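Local coordinates for protein uncharacterized RNA methyltransferase pyrab10780 (Pyrococcus abyssi, PDB 2JJQ) that methylates C5 of uridine 54 in tRNA to 5-methyluridine, taking the methyl group from S-adenosyl-L-methionine and releasing S-adenosyl-L-homocysteine, at residues 293-298 with 347-352; 355-360 with 377-382; 320-325 with 341-346. One frame throughout, in Å; residues are numbered along the deposited sequence.

All three contacts belong to the C-terminal catalytic domain and reach one mixed sheet, in which strands 381-386, 356-359, 293-297, 314-319 and 339-343 lie next to each other in that order. Contact 1 is the middle one, its centre about 8 Å from that of contact 2 and about 11 Å from that of contact 3, while the centres of contacts 2 and 3 are about 18 Å apart and the two do not touch. Along the chain, contact 3 is nested inside the loop that contact 1 closes, and contact 2 follows. Contacts 1 and 2 bind the amino group of S-adenosyl-L-homocysteine, and contacts 1 and 3 line its adenine, so the cofactor lies across the strand ends of a class I methyltransferase fold.

Contact 1: residues 293-298 with 347-352. With SAH (S-adenosyl-L-homocysteine), chain B.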
loop_
_atom_site.group_PDB
_atom_site.type_symbol
_atom_site.label_atom_id
_atom_site.label_comp_id
_atom_site.label_asym_id
_atom_site.label_seq_id
_atom_site.Cartn_x
_atom_site.Cartn_y
_atom_site.Cartn_z
ATOM N N LYS A 293 28.564 0.619 3.375
ATOM C CA LYS A 293 27.810 1.215 4.533
ATOM C C LYS A 293 26.507 1.875 4.093
ATOM O O LYS A 293 26.533 2.874 3.395
ATOM C CB LYS A 293 28.663 2.229 5.294
ATOM C CG LYS A 293 29.851 1.583 5.993
ATOM C CD LYS A 293 30.731 2.620 6.652
ATOM C CE LYS A 293 31.702 1.899 7.570
ATOM N NZ LYS A 293 32.690 2.801 8.251
ATOM N N ILE A 294 25.371 1.309 4.497
ATOM C CA ILE A 294 24.081 1.782 3.995
ATOM C C ILE A 294 23.260 2.269 5.149
ATOM O O ILE A 294 23.224 1.590 6.185
ATOM C CB ILE A 294 23.278 0.621 3.350
ATOM C CG1 ILE A 294 24.116 -0.167 2.315
ATOM C CG2 ILE A 294 21.970 1.104 2.674
ATOM C CD1 ILE A 294 24.626 0.683 1.130
ATOM N N LEU A 295 22.615 3.423 4.987
ATOM C CA LEU A 295 21.549 3.830 5.941
ATOM C C LEU A 295 20.174 3.596 5.313
ATOM O O LEU A 295 19.919 4.095 4.218
ATOM C CB LEU A 295 21.655 5.308 6.308
ATOM C CG LEU A 295 20.503 5.954 7.083
ATOM C CD1 LEU A 295 20.375 5.301 8.439
ATOM C CD2 LEU A 295 20.892 7.421 7.256
ATOM N N ASP A 296 19.315 2.840 6.006
ATOM C CA ASP A 296 17.938 2.582 5.593
ATOM C C ASP A 296 17.077 3.546 6.455
ATOM O O ASP A 296 16.586 3.173 7.553
ATOM C CB ASP A 296 17.567 1.099 5.816
ATOM C CG ASP A 296 16.144 0.732 5.301
ATOM O OD1 ASP A 296 15.566 1.562 4.532
ATOM O OD2 ASP A 296 15.650 -0.399 5.640
ATOM N N MET A 297 16.880 4.766 5.943
ATOM C CA MET A 297 16.145 5.812 6.660
ATOM C C MET A 297 14.635 5.675 6.364
ATOM O O MET A 297 14.251 5.462 5.213
ATOM C CB MET A 297 16.713 7.202 6.302
ATOM C CG MET A 297 16.039 8.364 7.129
ATOM S SD MET A 297 16.102 8.015 8.901
ATOM C CE MET A 297 14.793 9.063 9.539
ATOM N N TYR A 298 13.808 5.859 7.394
ATOM C CA TYR A 298 12.379 5.536 7.341
ATOM C C TYR A 298 12.251 4.036 6.998
ATOM O O TYR A 298 11.502 3.656 6.124
ATOM C CB TYR A 298 11.666 6.356 6.285
ATOM C CG TYR A 298 11.936 7.865 6.332
ATOM C CD1 TYR A 298 11.255 8.681 7.231
ATOM C CD2 TYR A 298 12.816 8.465 5.418
ATOM C CE1 TYR A 298 11.490 10.051 7.268
ATOM C CE2 TYR A 298 13.011 9.825 5.418
ATOM C CZ TYR A 298 12.348 10.604 6.345
ATOM O OH TYR A 298 12.558 11.955 6.311
ATOM N N ARG A 347 14.151 14.407 12.103
ATOM C CA ARG A 347 14.608 15.727 12.572
ATOM C C ARG A 347 16.021 15.624 13.178
ATOM O O ARG A 347 16.763 16.616 13.211
ATOM C CB ARG A 347 13.628 16.294 13.600
ATOM C CG ARG A 347 12.152 16.268 13.182
ATOM C CD ARG A 347 11.212 16.649 14.364
ATOM N NE ARG A 347 11.930 17.528 15.282
ATOM C CZ ARG A 347 11.407 18.608 15.854
ATOM N NH1 ARG A 347 10.139 18.949 15.614
ATOM N NH2 ARG A 347 12.155 19.350 16.674
ATOM N N GLU A 348 16.401 14.437 13.639
ATOM C CA GLU A 348 17.637 14.253 14.413
ATOM C C GLU A 348 18.672 13.277 13.856
ATOM O O GLU A 348 19.848 13.325 14.268
ATOM C CB GLU A 348 17.300 13.803 15.844
ATOM C CG GLU A 348 16.827 12.337 15.952
ATOM C CD GLU A 348 15.928 12.081 17.200
ATOM O OE1 GLU A 348 16.123 12.826 18.208
ATOM O OE2 GLU A 348 15.045 11.157 17.168
ATOM N N VAL A 349 18.265 12.373 12.959
ATOM C CA VAL A 349 19.168 11.304 12.492
ATOM C C VAL A 349 20.413 11.857 11.836
ATOM O O VAL A 349 20.349 12.777 11.026
ATOM C CB VAL A 349 18.463 10.332 11.495
ATOM C CG1 VAL A 349 18.068 11.072 10.233
ATOM C CG2 VAL A 349 19.375 9.136 11.121
ATOM N N SER A 350 21.556 11.280 12.186
ATOM C CA SER A 350 22.816 11.591 11.510
ATOM C C SER A 350 22.982 10.767 10.238
ATOM O O SER A 350 22.704 9.560 10.218
ATOM C CB SER A 350 24.008 11.334 12.445
ATOM O OG SER A 350 25.196 11.322 11.703
ATOM N N VAL A 351 23.470 11.413 9.197
ATOM C CA VAL A 351 23.761 10.749 7.938
ATOM C C VAL A 351 25.250 10.693 7.703
ATOM O O VAL A 351 25.710 10.379 6.626
ATOM C CB VAL A 351 23.024 11.473 6.778
ATOM C CG1 VAL A 351 21.544 11.196 6.893
ATOM C CG2 VAL A 351 23.205 12.973 6.847
ATOM N N LYS A 352 26.039 10.974 8.738
ATOM C CA LYS A 352 27.487 10.922 8.587
ATOM C C LYS A 352 27.976 9.503 8.389
ATOM O O LYS A 352 27.508 8.585 9.077
ATOM C CB LYS A 352 28.146 11.439 9.873
ATOM C CG LYS A 352 27.849 12.905 10.225
ATOM C CD LYS A 352 28.827 13.360 11.335
ATOM C CE LYS A 352 28.477 14.729 11.932
ATOM N NZ LYS A 352 28.727 15.815 10.940
HETATM N N SAH B . 10.731 1.572 3.913
HETATM C CA SAH B . 9.523 1.174 4.707
HETATM C CB SAH B . 8.344 2.102 4.418
HETATM C CG SAH B . 8.581 3.522 4.882
HETATM S SD SAH B . 6.963 4.274 5.121
HETATM C C SAH B . 9.123 -0.219 4.279
HETATM O O SAH B . 8.273 -0.897 4.877
HETATM O OXT SAH B . 9.643 -0.690 3.277
HETATM C "C5'" SAH B . 7.517 5.788 5.866
HETATM C "C4'" SAH B . 8.076 5.513 7.274
HETATM O "O4'" SAH B . 8.381 6.745 7.979
HETATM C "C3'" SAH B . 7.123 4.753 8.196
HETATM O "O3'" SAH B . 7.737 3.500 8.559
HETATM C "C2'" SAH B . 6.916 5.703 9.403
HETATM O "O2'" SAH B . 6.832 5.070 10.683
HETATM C "C1'" SAH B . 8.150 6.555 9.388
HETATM N N9 SAH B . 8.040 7.948 9.808
HETATM C C8 SAH B . 6.999 8.796 9.630
HETATM N N7 SAH B . 7.364 10.035 10.057
HETATM C C5 SAH B . 8.640 9.983 10.470
HETATM C C6 SAH B . 9.634 10.926 11.024
HETATM N N6 SAH B . 9.248 12.212 11.210
HETATM N N1 SAH B . 10.879 10.429 11.321
HETATM C C2 SAH B . 11.222 9.138 11.125
HETATM N N3 SAH B . 10.353 8.239 10.640
HETATM C C4 SAH B . 9.096 8.607 10.296
#
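Leu295 is the first residue of strand 293-297 to meet the loop 347-352. Its side chain crosses that of Val351 at a slant, Leu295 CD2 lying 3.8 Å from Val351 CG1. The same methyl is 4.1 Å from the backbone O of Ser350. That part of the loop is shaped by an ST turn, in which Ser350 OG accepts from Lys352 N at 3.1 Å. Asp296 is directed to the other side of the strand, where its OD2 takes a hydrogen bond from Gly305 N. This is the Rossmann-like layout of class I methyltransferases: a strand runs into a glycine-rich loop and then into helix 303-310, and the cofactor sits at the strand's C-terminal end. Met297 returns to the loop side, where it and Val349 pass each other head to tail, Met297 SD 3.9 Å from Val349 CG1. A bend at chi2 (52°) turns the thioether towards the cofactor, so that Met297 CE comes within 3.9 Å of adenine C2 of S-adenosyl-L-homocysteine. The methyl also lies over the centre of the Tyr298 ring, 4.1 Å above its plane, and thereby packs against both flat groups. The Tyr298 ring has adenine C4 at its edge, in plane, and its OH is hydrogen-bonded to Asp346 OD2. On the main chain, Tyr298 adopts a left-handed backbone conformation just beyond the strand, and its carbonyl O accepts a hydrogen bond from the amino N of S-adenosyl-L-homocysteine at 3.1 Å.

Contact 2: residues 355-360 with 377-382; sequences DTVIVD and EKPGVI. With SAH (S-adenosyl-L-homocysteine), chain B.
Val357 and Val381 supply the firmer of the two backbone hydrogen bonds between 355-360 and 377-382: Val357 N donates to Val381 O over 2.9 Å, at an N-H...O angle of 160°. The other, from Val381 N to Asp355 O, is weak at 3.3 Å. The parallel ladder continues with a bond between Val357 and Val383. Two CA-H...O contacts supplement it, Thr356 CA to Val381 O at 3.2 Å and Ile382 CA to Val357 O at 3.3 Å. The pairing closes a beta-alpha-beta crossover, since helix 368-377 lies between the strands in the chain and Lys378, with positive phi, turns the chain out of it. Apolar packing fills in on the side of Val357, where Val357 CG2 lies 3.8 Å from Pro379 CG, and further along Val359 CG2 approaches Ile382 CG2. Thr356 and Val381 run alongside each other on the opposite face, with Thr356 OG1 3.5 Å from Val381 CB; that hydroxyl has its polar partner in Glu290 O. Just past the strand, Asp360 turns to the ligand instead: its OD2 accepts a hydrogen bond from the amino N of S-adenosyl-L-homocysteine at 2.9 Å. A carboxylate so close would probably favour that amino group as an ammonium.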
loop_
_atom_site.group_PDB
_atom_site.type_symbol
_atom_site.label_atom_id
_atom_site.label_comp_id
_atom_site.label_asym_id
_atom_site.label_seq_id
_atom_site.Cartn_x
_atom_site.Cartn_y
_atom_site.Cartn_z
ATOM N N ASP A 355 28.009 5.230 2.826
ATOM C CA ASP A 355 28.237 5.294 1.375
ATOM C C ASP A 355 26.946 5.554 0.572
ATOM O O ASP A 355 26.973 6.228 -0.458
ATOM C CB ASP A 355 28.800 3.954 0.905
ATOM C CG ASP A 355 30.122 3.637 1.570
ATOM O OD1 ASP A 355 30.967 4.557 1.615
ATOM O OD2 ASP A 355 30.322 2.500 2.035
ATOM N N THR A 356 25.822 5.014 1.062
ATOM C CA THR A 356 24.537 5.259 0.441
ATOM C C THR A 356 23.517 5.521 1.500
ATOM O O THR A 356 23.542 4.868 2.529
ATOM C CB THR A 356 24.075 4.027 -0.402
ATOM O OG1 THR A 356 24.921 3.901 -1.524
ATOM C CG2 THR A 356 22.658 4.237 -0.956
ATOM N N VAL A 357 22.613 6.483 1.276
ATOM C CA VAL A 357 21.521 6.670 2.206
ATOM C C VAL A 357 20.221 6.391 1.426
ATOM O O VAL A 357 19.960 7.014 0.397
ATOM C CB VAL A 357 21.481 8.132 2.794
ATOM C CG1 VAL A 357 20.190 8.347 3.571
ATOM C CG2 VAL A 357 22.677 8.396 3.723
ATOM N N ILE A 358 19.379 5.508 1.948
ATOM C CA ILE A 358 18.059 5.240 1.330
ATOM C C ILE A 358 17.042 5.993 2.118
ATOM O O ILE A 358 17.056 5.929 3.355
ATOM C CB ILE A 358 17.702 3.767 1.460
ATOM C CG1 ILE A 358 18.816 2.939 0.809
ATOM C CG2 ILE A 358 16.333 3.469 0.785
ATOM C CD1 ILE A 358 18.664 1.460 1.155
ATOM N N VAL A 359 16.167 6.718 1.433
ATOM C CA VAL A 359 15.056 7.372 2.151
ATOM C C VAL A 359 13.724 6.965 1.558
ATOM O O VAL A 359 13.574 6.977 0.353
ATOM C CB VAL A 359 15.190 8.916 2.144
ATOM C CG1 VAL A 359 16.428 9.349 2.984
ATOM C CG2 VAL A 359 15.247 9.490 0.755
ATOM N N ASP A 360 12.759 6.622 2.416
ATOM C CA ASP A 360 11.420 6.229 1.966
ATOM C C ASP A 360 10.458 6.997 2.853
ATOM O O ASP A 360 9.837 6.419 3.704
ATOM C CB ASP A 360 11.222 4.700 2.178
ATOM C CG ASP A 360 9.989 4.157 1.459
ATOM O OD1 ASP A 360 9.249 4.977 0.880
ATOM O OD2 ASP A 360 9.766 2.906 1.529
ATOM N N GLU A 377 26.750 16.514 4.478
ATOM C CA GLU A 377 27.533 15.282 4.533
ATOM C C GLU A 377 27.814 14.711 3.163
ATOM O O GLU A 377 28.862 14.084 2.944
ATOM C CB GLU A 377 26.827 14.210 5.391
ATOM C CG GLU A 377 26.740 14.531 6.859
ATOM C CD GLU A 377 28.067 14.996 7.448
ATOM O OE1 GLU A 377 29.088 14.262 7.290
ATOM O OE2 GLU A 377 28.061 16.084 8.077
ATOM N N LYS A 378 26.860 14.871 2.247
ATOM C CA LYS A 378 27.017 14.412 0.885
ATOM C C LYS A 378 27.429 12.939 0.758
ATOM O O LYS A 378 28.461 12.613 0.166
ATOM C CB LYS A 378 28.002 15.319 0.117
ATOM C CG LYS A 378 27.569 16.772 -0.065
ATOM C CD LYS A 378 26.309 16.891 -0.949
ATOM C CE LYS A 378 26.394 16.145 -2.258
ATOM N NZ LYS A 378 27.290 16.790 -3.294
ATOM N N PRO A 379 26.588 12.029 1.261
ATOM C CA PRO A 379 26.835 10.630 0.925
ATOM C C PRO A 379 26.886 10.488 -0.580
ATOM O O PRO A 379 26.199 11.239 -1.271
ATOM C CB PRO A 379 25.604 9.900 1.494
ATOM C CG PRO A 379 24.511 10.964 1.638
ATOM C CD PRO A 379 25.271 12.254 1.920
ATOM N N GLY A 380 27.717 9.568 -1.075
ATOM C CA GLY A 380 27.959 9.398 -2.485
ATOM C C GLY A 380 26.675 9.130 -3.282
ATOM O O GLY A 380 26.526 9.613 -4.406
ATOM N N VAL A 381 25.747 8.383 -2.657
ATOM C CA VAL A 381 24.516 8.007 -3.327
ATOM C C VAL A 381 23.331 8.191 -2.370
ATOM O O VAL A 381 23.393 7.817 -1.197
ATOM C CB VAL A 381 24.535 6.552 -3.853
ATOM C CG1 VAL A 381 23.125 6.192 -4.453
ATOM C CG2 VAL A 381 25.608 6.381 -4.934
ATOM N N ILE A 382 22.272 8.802 -2.871
ATOM C CA ILE A 382 20.993 8.738 -2.177
ATOM C C ILE A 382 20.021 7.924 -3.015
ATOM O O ILE A 382 19.871 8.170 -4.224
ATOM C CB ILE A 382 20.386 10.158 -1.888
ATOM C CG1 ILE A 382 21.294 10.910 -0.923
ATOM C CG2 ILE A 382 18.987 9.978 -1.328
ATOM C CD1 ILE A 382 20.948 12.447 -0.806
HETATM N N SAH B . 10.731 1.572 3.913
HETATM C CA SAH B . 9.523 1.174 4.707
HETATM C CB SAH B . 8.344 2.102 4.418
HETATM C CG SAH B . 8.581 3.522 4.882
HETATM S SD SAH B . 6.963 4.274 5.121
HETATM C C SAH B . 9.123 -0.219 4.279
HETATM O O SAH B . 8.273 -0.897 4.877
HETATM O OXT SAH B . 9.643 -0.690 3.277
HETATM C "C5'" SAH B . 7.517 5.788 5.866
HETATM C "C4'" SAH B . 8.076 5.513 7.274
HETATM O "O4'" SAH B . 8.381 6.745 7.979
HETATM C "C3'" SAH B . 7.123 4.753 8.196
HETATM O "O3'" SAH B . 7.737 3.500 8.559
HETATM C "C2'" SAH B . 6.916 5.703 9.403
HETATM O "O2'" SAH B . 6.832 5.070 10.683
HETATM C "C1'" SAH B . 8.150 6.555 9.388
HETATM N N9 SAH B . 8.040 7.948 9.808
HETATM C C8 SAH B . 6.999 8.796 9.630
HETATM N N7 SAH B . 7.364 10.035 10.057
HETATM C C5 SAH B . 8.640 9.983 10.470
HETATM C C6 SAH B . 9.634 10.926 11.024
HETATM N N6 SAH B . 9.248 12.212 11.210
HETATM N N1 SAH B . 10.879 10.429 11.321
HETATM C C2 SAH B . 11.222 9.138 11.125
HETATM N N3 SAH B . 10.353 8.239 10.640
HETATM C C4 SAH B . 9.096 8.607 10.296
#

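Contact 3: residues 320-325 with 341-346. With SAH (S-adenosyl-L-homocysteine), chain B.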
loop_
_atom_site.group_PDB
_atom_site.type_symbol
_atom_site.label_atom_id
_atom_site.label_comp_id
_atom_site.label_asym_id
_atom_site.label_seq_id
_atom_site.Cartn_x
_atom_site.Cartn_y
_atom_site.Cartn_z
ATOM N N SER A 320 10.783 6.311 13.183
ATOM C CA SER A 320 10.253 6.901 14.432
ATOM C C SER A 320 9.238 5.962 15.085
ATOM O O SER A 320 8.820 6.159 16.237
ATOM C CB SER A 320 9.630 8.283 14.121
ATOM O OG SER A 320 8.559 8.180 13.203
ATOM N N ASN A 321 8.801 4.934 14.368
ATOM C CA ASN A 321 7.828 4.000 14.936
ATOM C C ASN A 321 8.476 2.845 15.716
ATOM O O ASN A 321 9.105 1.964 15.115
ATOM C CB ASN A 321 6.919 3.414 13.822
ATOM C CG ASN A 321 5.684 2.666 14.388
ATOM O OD1 ASN A 321 5.779 1.565 14.822
ATOM N ND2 ASN A 321 4.520 3.320 14.381
ATOM N N GLU A 322 8.289 2.798 17.037
ATOM C CA GLU A 322 8.892 1.758 17.880
ATOM C C GLU A 322 8.499 0.352 17.496
ATOM O O GLU A 322 9.340 -0.533 17.517
ATOM C CB GLU A 322 8.489 1.928 19.373
ATOM C CG GLU A 322 8.816 3.282 19.899
ATOM C CD GLU A 322 8.619 3.397 21.422
ATOM O OE1 GLU A 322 8.913 2.397 22.152
ATOM O OE2 GLU A 322 8.170 4.496 21.869
ATOM N N PHE A 323 7.214 0.135 17.205
ATOM C CA PHE A 323 6.765 -1.212 16.884
ATOM C C PHE A 323 7.409 -1.631 15.572
ATOM O O PHE A 323 7.857 -2.792 15.427
ATOM C CB PHE A 323 5.234 -1.369 16.826
ATOM C CG PHE A 323 4.800 -2.805 16.605
ATOM C CD1 PHE A 323 5.288 -3.837 17.397
ATOM C CD2 PHE A 323 3.921 -3.126 15.577
ATOM C CE1 PHE A 323 4.868 -5.191 17.180
ATOM C CE2 PHE A 323 3.520 -4.444 15.367
ATOM C CZ PHE A 323 4.000 -5.464 16.165
ATOM N N ALA A 324 7.490 -0.719 14.623
ATOM C CA ALA A 324 8.085 -1.091 13.313
ATOM C C ALA A 324 9.544 -1.512 13.487
ATOM O O ALA A 324 10.023 -2.494 12.886
ATOM C CB ALA A 324 7.976 0.080 12.329
ATOM N N ILE A 325 10.256 -0.768 14.313
ATOM C CA ILE A 325 11.650 -1.081 14.623
ATOM C C ILE A 325 11.816 -2.438 15.316
ATOM O O ILE A 325 12.745 -3.208 15.007
ATOM C CB ILE A 325 12.330 0.115 15.368
ATOM C CG1 ILE A 325 12.493 1.326 14.398
ATOM C CG2 ILE A 325 13.652 -0.303 16.004
ATOM C CD1 ILE A 325 13.456 1.066 13.145
ATOM N N PHE A 341 18.870 -1.685 13.795
ATOM C CA PHE A 341 17.735 -0.756 13.670
ATOM C C PHE A 341 17.490 -0.014 14.979
ATOM O O PHE A 341 17.566 -0.603 16.057
ATOM C CB PHE A 341 16.461 -1.468 13.196
ATOM C CG PHE A 341 16.585 -2.027 11.799
ATOM C CD1 PHE A 341 16.148 -1.282 10.684
ATOM C CD2 PHE A 341 17.173 -3.262 11.612
ATOM C CE1 PHE A 341 16.279 -1.802 9.380
ATOM C CE2 PHE A 341 17.312 -3.828 10.275
ATOM C CZ PHE A 341 16.868 -3.076 9.190
ATOM N N GLU A 342 17.196 1.264 14.876
ATOM C CA GLU A 342 17.015 2.121 16.039
ATOM C C GLU A 342 15.879 3.133 15.781
ATOM O O GLU A 342 15.591 3.522 14.639
ATOM C CB GLU A 342 18.329 2.878 16.330
ATOM C CG GLU A 342 19.558 1.942 16.518
ATOM C CD GLU A 342 19.538 1.148 17.841
ATOM O OE1 GLU A 342 18.563 1.288 18.633
ATOM O OE2 GLU A 342 20.490 0.364 18.100
ATOM N N VAL A 343 15.205 3.539 16.858
ATOM C CA VAL A 343 14.124 4.498 16.726
ATOM C C VAL A 343 14.731 5.886 16.745
ATOM O O VAL A 343 15.486 6.240 17.681
ATOM C CB VAL A 343 13.143 4.344 17.895
ATOM C CG1 VAL A 343 12.095 5.512 17.871
ATOM C CG2 VAL A 343 12.503 2.974 17.855
ATOM N N ALA A 344 14.470 6.650 15.712
ATOM C CA ALA A 344 14.920 8.050 15.642
ATOM C C ALA A 344 14.006 8.790 14.683
ATOM O O ALA A 344 13.398 8.194 13.785
ATOM C CB ALA A 344 16.324 8.133 15.189
ATOM N N SER A 345 13.909 10.099 14.886
ATOM C CA SER A 345 13.176 10.980 14.017
ATOM C C SER A 345 14.084 11.514 12.909
ATOM O O SER A 345 15.281 11.754 13.146
ATOM C CB SER A 345 12.706 12.189 14.851
ATOM O OG SER A 345 12.147 13.189 14.029
ATOM N N ASP A 346 13.523 11.729 11.715
ATOM C CA ASP A 346 14.251 12.393 10.666
ATOM C C ASP A 346 14.772 13.795 11.102
ATOM O O ASP A 346 15.703 14.293 10.551
ATOM C CB ASP A 346 13.436 12.440 9.339
ATOM C CG ASP A 346 12.101 13.208 9.442
ATOM O OD1 ASP A 346 11.710 13.702 10.529
ATOM O OD2 ASP A 346 11.426 13.334 8.388
HETATM N N SAH B . 10.731 1.572 3.913
HETATM C CA SAH B . 9.523 1.174 4.707
HETATM C CB SAH B . 8.344 2.102 4.418
HETATM C CG SAH B . 8.581 3.522 4.882
HETATM S SD SAH B . 6.963 4.274 5.121
HETATM C C SAH B . 9.123 -0.219 4.279
HETATM O O SAH B . 8.273 -0.897 4.877
HETATM O OXT SAH B . 9.643 -0.690 3.277
HETATM C "C5'" SAH B . 7.517 5.788 5.866
HETATM C "C4'" SAH B . 8.076 5.513 7.274
HETATM O "O4'" SAH B . 8.381 6.745 7.979
HETATM C "C3'" SAH B . 7.123 4.753 8.196
HETATM O "O3'" SAH B . 7.737 3.500 8.559
HETATM C "C2'" SAH B . 6.916 5.703 9.403
HETATM O "O2'" SAH B . 6.832 5.070 10.683
HETATM C "C1'" SAH B . 8.150 6.555 9.388
HETATM N N9 SAH B . 8.040 7.948 9.808
HETATM C C8 SAH B . 6.999 8.796 9.630
HETATM N N7 SAH B . 7.364 10.035 10.057
HETATM C C5 SAH B . 8.640 9.983 10.470
HETATM C C6 SAH B . 9.634 10.926 11.024
HETATM N N6 SAH B . 9.248 12.212 11.210
HETATM N N1 SAH B . 10.879 10.429 11.321
HETATM C C2 SAH B . 11.222 9.138 11.125
HETATM N N3 SAH B . 10.353 8.239 10.640
HETATM C C4 SAH B . 9.096 8.607 10.296
#
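Val343 has CG1 anti to the backbone N (chi1 172°), which carries that methyl to 3.7 Å from Ser320 O and leaves the second, CG2, against the first turn of helix 322-335, 3.8 Å from Ile325 CB. Ser320 OG stands between its own backbone N and carbonyl carbon, a torsion (chi1 61°) that sets the hydroxyl over the adenine ring. The two segments are parts of a beta-alpha-beta unit, strand 314-319, helix 322-335 and strand 339-343, the last being the strand at one edge of the Rossmann-like sheet. Ile325 forms the buried side of the contact: it crosses both Val343 and Phe341, and its CD1 methyl reaches 3.6 Å from Glu342 O and 3.9 Å from Phe341 CB. The Phe341 ring leads on from there to pack on Ala328 and Val332 of the same helix. Past the ends of strands 314-319 and 339-343, residues of both segments hold the adenine. Ser320 OG lies above the purine plane, almost directly over C4 of S-adenosyl-L-homocysteine at 3.0 Å. Asp346 reads the Watson-Crick edge of the base: its backbone N donates to the cofactor's N1 at 3.0 Å and 167°, a nearly straight bond, while the cofactor's N6 donates a weak one to Asp346 OD1, also at 3.0 Å. This pair of bonds, a donor facing N1 and an acceptor facing N6, suits adenine. At the helix start Asn321 is the N-cap, its OD1 accepting from Ala324 N at 2.9 Å through a lone pair in the carbonyl plane.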